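PDB 2ZF9: ScaE cell-surface anchored scaffoldin protein from Ruminococcus flavefaciens, which probably anchors the cellulosome to the bacterial cell surface, its type III cohesin module, the part described here, binding dockerin modules. Local coordinates for residues P75-I80 with Y143-A148; V51-S56 with G183-E188. All blocks are in the same frame, centred on the assembly; numbering follows the deposited sequence.

Interaction 1: residues P75-I80 with Y143-A148; sequences PKLKLI and YDVQVA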
loop_
_atom_site.group_PDB
_atom_site.type_symbol
_atom_site.label_atom_id
_atom_site.label_comp_id
_atom_site.label_asym_id
_atom_site.label_seq_id
_atom_site.Cartn_x
_atom_site.Cartn_y
_atom_site.Cartn_z
ATOM N N PRO A 75 2.211 -15.246 3.086
ATOM C CA PRO A 75 3.409 -15.938 2.597
ATOM C C PRO A 75 3.106 -17.041 1.553
ATOM O O PRO A 75 3.986 -17.471 0.847
ATOM C CB PRO A 75 4.007 -16.565 3.869
ATOM C CG PRO A 75 3.396 -15.848 4.985
ATOM C CD PRO A 75 2.039 -15.425 4.541
ATOM N N LYS A 76 1.857 -17.465 1.432
ATOM C CA LYS A 76 1.507 -18.420 0.377
ATOM C C LYS A 76 1.450 -17.786 -1.007
ATOM O O LYS A 76 1.425 -18.504 -2.024
ATOM C CB LYS A 76 0.137 -19.050 0.665
ATOM C CG LYS A 76 0.207 -20.109 1.732
ATOM C CD LYS A 76 -1.177 -20.521 2.184
ATOM C CE LYS A 76 -1.028 -21.576 3.250
ATOM N NZ LYS A 76 -2.344 -22.014 3.765
ATOM N N LEU A 77 1.350 -16.458 -1.054
ATOM C CA LEU A 77 1.338 -15.737 -2.352
ATOM C C LEU A 77 2.764 -15.489 -2.768
ATOM O O LEU A 77 3.643 -15.447 -1.922
ATOM C CB LEU A 77 0.613 -14.392 -2.236
ATOM C CG LEU A 77 -0.873 -14.344 -1.847
ATOM C CD1 LEU A 77 -1.344 -12.875 -1.752
ATOM C CD2 LEU A 77 -1.727 -15.097 -2.870
ATOM N N LYS A 78 3.000 -15.330 -4.064
ATOM C CA LYS A 78 4.340 -15.039 -4.565
ATOM C C LYS A 78 4.322 -13.752 -5.383
ATOM O O LYS A 78 3.473 -13.613 -6.268
ATOM C CB LYS A 78 4.793 -16.189 -5.461
ATOM C CG LYS A 78 6.250 -16.150 -5.887
ATOM C CD LYS A 78 6.504 -17.300 -6.917
ATOM C CE LYS A 78 7.862 -17.180 -7.623
ATOM N NZ LYS A 78 7.821 -17.881 -8.936
ATOM N N LEU A 79 5.249 -12.848 -5.096
ATOM C CA LEU A 79 5.422 -11.599 -5.867
ATOM C C LEU A 79 6.108 -11.904 -7.188
ATOM O O LEU A 79 7.215 -12.447 -7.212
ATOM C CB LEU A 79 6.245 -10.578 -5.083
ATOM C CG LEU A 79 6.471 -9.181 -5.705
ATOM C CD1 LEU A 79 5.161 -8.361 -5.818
ATOM C CD2 LEU A 79 7.462 -8.432 -4.853
ATOM N N ILE A 80 5.459 -11.525 -8.278
ATOM C CA ILE A 80 5.969 -11.806 -9.610
ATOM C C ILE A 80 6.613 -10.558 -10.286
ATOM O O ILE A 80 5.894 -9.663 -10.694
ATOM C CB ILE A 80 4.856 -12.359 -10.499
ATOM C CG1 ILE A 80 4.170 -13.590 -9.853
ATOM C CG2 ILE A 80 5.378 -12.683 -11.918
ATOM C CD1 ILE A 80 5.154 -14.753 -9.468
ATOM N N TYR A 143 -6.335 -14.479 1.056
ATOM C CA TYR A 143 -4.916 -14.154 1.245
ATOM C C TYR A 143 -4.815 -12.639 1.407
ATOM O O TYR A 143 -5.092 -11.915 0.447
ATOM C CB TYR A 143 -4.144 -14.568 -0.007
ATOM C CG TYR A 143 -4.377 -16.000 -0.429
ATOM C CD1 TYR A 143 -3.639 -17.050 0.154
ATOM C CD2 TYR A 143 -5.321 -16.315 -1.410
ATOM C CE1 TYR A 143 -3.843 -18.387 -0.247
ATOM C CE2 TYR A 143 -5.534 -17.638 -1.817
ATOM C CZ TYR A 143 -4.806 -18.666 -1.216
ATOM O OH TYR A 143 -5.010 -19.963 -1.599
ATOM N N ASP A 144 -4.458 -12.169 2.613
ATOM C CA ASP A 144 -4.413 -10.729 2.942
ATOM C C ASP A 144 -3.214 -10.038 2.261
ATOM O O ASP A 144 -2.133 -10.632 2.111
ATOM C CB ASP A 144 -4.294 -10.513 4.472
ATOM C CG ASP A 144 -5.540 -10.892 5.217
ATOM O OD1 ASP A 144 -6.641 -10.723 4.665
ATOM O OD2 ASP A 144 -5.411 -11.341 6.365
ATOM N N VAL A 145 -3.423 -8.783 1.860
ATOM C CA VAL A 145 -2.347 -7.960 1.269
ATOM C C VAL A 145 -2.482 -6.589 1.933
ATOM O O VAL A 145 -3.531 -5.934 1.823
ATOM C CB VAL A 145 -2.551 -7.856 -0.283
ATOM C CG1 VAL A 145 -1.433 -7.016 -0.943
ATOM C CG2 VAL A 145 -2.629 -9.255 -0.913
ATOM N N GLN A 146 -1.403 -6.156 2.587
ATOM C CA GLN A 146 -1.472 -5.150 3.621
ATOM C C GLN A 146 -0.356 -4.108 3.526
ATOM O O GLN A 146 0.800 -4.429 3.228
ATOM C CB GLN A 146 -1.365 -5.823 4.995
ATOM C CG GLN A 146 -2.485 -6.799 5.295
ATOM C CD GLN A 146 -2.309 -7.467 6.661
ATOM O OE1 GLN A 146 -1.188 -7.760 7.094
ATOM N NE2 GLN A 146 -3.412 -7.708 7.325
ATOM N N VAL A 147 -0.703 -2.870 3.862
ATOM C CA VAL A 147 0.318 -1.881 4.252
ATOM C C VAL A 147 0.696 -2.129 5.697
ATOM O O VAL A 147 -0.176 -2.256 6.544
ATOM C CB VAL A 147 -0.214 -0.421 4.145
ATOM C CG1 VAL A 147 0.896 0.591 4.656
ATOM C CG2 VAL A 147 -0.622 -0.114 2.670
ATOM N N ALA A 148 1.994 -2.193 5.978
ATOM C CA ALA A 148 2.480 -2.462 7.333
ATOM C C ALA A 148 3.362 -1.296 7.791
ATOM O O ALA A 148 4.054 -0.708 6.975
ATOM C CB ALA A 148 3.306 -3.771 7.336
#
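Lys76 and Leu77, in the turn ahead of the short strand 78-79, pack against the Tyr143 side chain from different directions. Lys76 comes first: its extended chain runs at about a right angle to the tyrosine side chain, with CB 4.1 Å from Tyr143 CE1, so only its aliphatic part takes part in the contact. Its backbone N is hydrogen-bonded to Asp74 OD2. Leu77 does most of the work. With CG anti to its own carbonyl carbon (chi1 -62°), the side chain swings both methyls onto the strand 142-149. CD2 sits over the ring face in a CH-pi contact, 4.2 Å from the centroid of the Tyr143 ring and 28° off the ring normal. CD1, the other methyl, is 3.7 Å from Tyr143 CB and reaches on to Val145 CG2 at 3.9 Å, bridging two residues that lie two apart on their strand. Beyond Leu77 the chain enters strand 78-79, which pairs with strand 124-132 through backbone hydrogen bonds of Lys78 with Gln132 and Ile80 with Val130. Leu77 also touches Leu131 and Ile185, and thus lies buried among strands 124-132, 142-149 and 180-187, in the interior of the cohesin beta sandwich.

Interaction 2: residues V51-S56 with G183-E188; sequences VTMELS and GYIQVE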
loop_
_atom_site.group_PDB
_atom_site.type_symbol
_atom_site.label_atom_id
_atom_site.label_comp_id
_atom_site.label_asym_id
_atom_site.label_seq_id
_atom_site.Cartn_x
_atom_site.Cartn_y
_atom_site.Cartn_z
ATOM N N VAL A 51 -2.264 -12.168 -10.310
ATOM C CA VAL A 51 -3.269 -11.151 -10.074
ATOM C C VAL A 51 -2.596 -9.772 -9.996
ATOM O O VAL A 51 -1.697 -9.553 -9.172
ATOM C CB VAL A 51 -4.080 -11.451 -8.758
ATOM C CG1 VAL A 51 -5.162 -10.424 -8.572
ATOM C CG2 VAL A 51 -4.706 -12.852 -8.791
ATOM N N THR A 52 -3.068 -8.835 -10.812
ATOM C CA THR A 52 -2.640 -7.439 -10.701
ATOM C C THR A 52 -3.293 -6.761 -9.501
ATOM O O THR A 52 -4.516 -6.708 -9.391
ATOM C CB THR A 52 -2.978 -6.657 -11.979
ATOM O OG1 THR A 52 -2.223 -7.224 -13.050
ATOM C CG2 THR A 52 -2.578 -5.152 -11.822
HETATM N N MSE A 53 -2.457 -6.266 -8.590
HETATM C CA MSE A 53 -2.917 -5.575 -7.385
HETATM C C MSE A 53 -2.480 -4.116 -7.432
HETATM O O MSE A 53 -1.448 -3.800 -8.033
HETATM C CB MSE A 53 -2.310 -6.262 -6.154
HETATM C CG MSE A 53 -2.673 -7.779 -6.025
HETATM SE SE MSE A 53 -4.616 -7.970 -5.667
HETATM C CE MSE A 53 -4.568 -7.490 -3.730
ATOM N N GLU A 54 -3.269 -3.236 -6.812
ATOM C CA GLU A 54 -2.989 -1.789 -6.777
ATOM C C GLU A 54 -3.032 -1.218 -5.371
ATOM O O GLU A 54 -3.962 -1.492 -4.606
ATOM C CB GLU A 54 -4.004 -1.018 -7.641
ATOM C CG GLU A 54 -3.895 -1.368 -9.133
ATOM C CD GLU A 54 -5.053 -0.853 -9.961
ATOM O OE1 GLU A 54 -6.197 -0.696 -9.448
ATOM O OE2 GLU A 54 -4.790 -0.590 -11.148
ATOM N N LEU A 55 -2.022 -0.415 -5.044
ATOM C CA LEU A 55 -2.080 0.458 -3.891
ATOM C C LEU A 55 -2.497 1.832 -4.384
ATOM O O LEU A 55 -1.810 2.445 -5.210
ATOM C CB LEU A 55 -0.729 0.522 -3.160
ATOM C CG LEU A 55 -0.532 1.533 -2.008
ATOM C CD1 LEU A 55 -1.425 1.220 -0.835
ATOM C CD2 LEU A 55 0.938 1.480 -1.526
ATOM N N SER A 56 -3.642 2.307 -3.887
ATOM C CA SER A 56 -4.193 3.611 -4.302
ATOM C C SER A 56 -4.206 4.646 -3.188
ATOM O O SER A 56 -4.206 4.286 -2.005
ATOM C CB SER A 56 -5.638 3.416 -4.823
ATOM O OG SER A 56 -5.600 2.619 -6.010
ATOM N N GLY A 183 -6.231 -4.909 1.735
ATOM C CA GLY A 183 -6.814 -5.669 0.652
ATOM C C GLY A 183 -6.571 -7.155 0.774
ATOM O O GLY A 183 -6.123 -7.663 1.827
ATOM N N TYR A 184 -6.893 -7.872 -0.299
ATOM C CA TYR A 184 -6.761 -9.321 -0.316
ATOM C C TYR A 184 -7.020 -9.876 -1.698
ATOM O O TYR A 184 -7.553 -9.176 -2.585
ATOM C CB TYR A 184 -7.753 -9.983 0.672
ATOM C CG TYR A 184 -9.174 -9.519 0.532
ATOM C CD1 TYR A 184 -9.745 -8.667 1.490
ATOM C CD2 TYR A 184 -9.954 -9.903 -0.567
ATOM C CE1 TYR A 184 -11.067 -8.229 1.361
ATOM C CE2 TYR A 184 -11.290 -9.454 -0.712
ATOM C CZ TYR A 184 -11.829 -8.643 0.262
ATOM O OH TYR A 184 -13.120 -8.199 0.116
ATOM N N ILE A 185 -6.640 -11.140 -1.866
ATOM C CA ILE A 185 -7.153 -11.959 -2.945
ATOM C C ILE A 185 -7.963 -13.070 -2.270
ATOM O O ILE A 185 -7.448 -13.768 -1.392
ATOM C CB ILE A 185 -6.018 -12.580 -3.794
ATOM C CG1 ILE A 185 -5.127 -11.479 -4.389
ATOM C CG2 ILE A 185 -6.631 -13.532 -4.894
ATOM C CD1 ILE A 185 -3.776 -12.012 -4.964
ATOM N N GLN A 186 -9.213 -13.234 -2.665
ATOM C CA GLN A 186 -9.990 -14.348 -2.107
ATOM C C GLN A 186 -10.639 -15.145 -3.223
ATOM O O GLN A 186 -10.851 -14.625 -4.331
ATOM C CB GLN A 186 -11.044 -13.850 -1.122
ATOM C CG GLN A 186 -12.135 -13.025 -1.768
ATOM C CD GLN A 186 -13.153 -12.592 -0.738
ATOM O OE1 GLN A 186 -13.039 -12.949 0.436
ATOM N NE2 GLN A 186 -14.139 -11.809 -1.163
ATOM N N VAL A 187 -10.907 -16.414 -2.938
ATOM C CA VAL A 187 -11.532 -17.305 -3.925
ATOM C C VAL A 187 -13.019 -17.343 -3.584
ATOM O O VAL A 187 -13.391 -17.623 -2.447
ATOM C CB VAL A 187 -10.940 -18.726 -3.853
ATOM C CG1 VAL A 187 -11.484 -19.591 -4.999
ATOM C CG2 VAL A 187 -9.413 -18.687 -3.890
ATOM N N GLU A 188 -13.860 -17.051 -4.569
ATOM C CA GLU A 188 -15.310 -17.118 -4.375
ATOM C C GLU A 188 -15.712 -18.438 -3.703
ATOM O O GLU A 188 -15.262 -19.520 -4.100
ATOM C CB GLU A 188 -16.034 -16.970 -5.727
ATOM C CG GLU A 188 -17.534 -16.708 -5.597
ATOM C CD GLU A 188 -17.858 -15.244 -5.351
ATOM O OE1 GLU A 188 -18.271 -14.889 -4.217
ATOM O OE2 GLU A 188 -17.687 -14.439 -6.295
#
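Ile185 stands between Val51 and Met53 (a selenomethionine), touching both with the two atoms of its longer branch. Its terminal CD1 meets the valine tip to tip, 3.8 Å from Val51 CB, and its CG1 lies 3.8 Å from the selenium atom SE of Met53, whose side chain passes obliquely. Bends at chi2 and chi3 fold the methionine chain so that its CE ends 3.6 Å from Tyr184 O, a van der Waals approach to the backbone of strand 180-187. The isoleucine presents CG1 rather than CG2 by the placing of CG1 anti to its carbonyl carbon (chi1 -58°). Strands 51-56 and 183-187 run nearly antiparallel, at 164°, but their axes stay 9.0 Å apart; the two backbones face each other through side chains instead of pairing as sheet neighbours. This is facing-strand packing across the interior of the jelly-roll beta sandwich known for cohesin modules. Each strand is held by others: Val51 and Met53 hydrogen-bond through their backbones to Leu131 and Phe129 of strand 124-132, while strand 183-187 is held by strand 142-149. Val133 touches both Val51 and Ile185, and Val145 packs on Met53. Cutting Ile185 back to an alanine would probably open a gap beside Val51 CB and take away the CG1 that Met53 SE packs against. Apart from Met53 CE lying against Tyr184 O, the side chains meet through apolar contacts alone, which implies an interior held by dispersion and shape.

Interactions 1 and 2 have centres 9 Å apart on the same side of the chain's centre, and each uses one of the neighbouring, hydrogen-bonded strands 142-149 and 180-187. Along the sequence 51-56 comes first, then 75-80, 143-148 and 183-188, so interaction 1 falls wholly within the span bridged by interaction 2. They are joined directly: probable backbone hydrogen bonds run from Tyr143 N to Ile185 O (2.8 Å) and from Gly183 N to Val145 O (2.9 Å), and Val147 CG2 packs on Leu55 CD1. The two contacts thus belong to one continuous apolar interior of the beta-rich cohesin module, brought together from segments far apart in sequence.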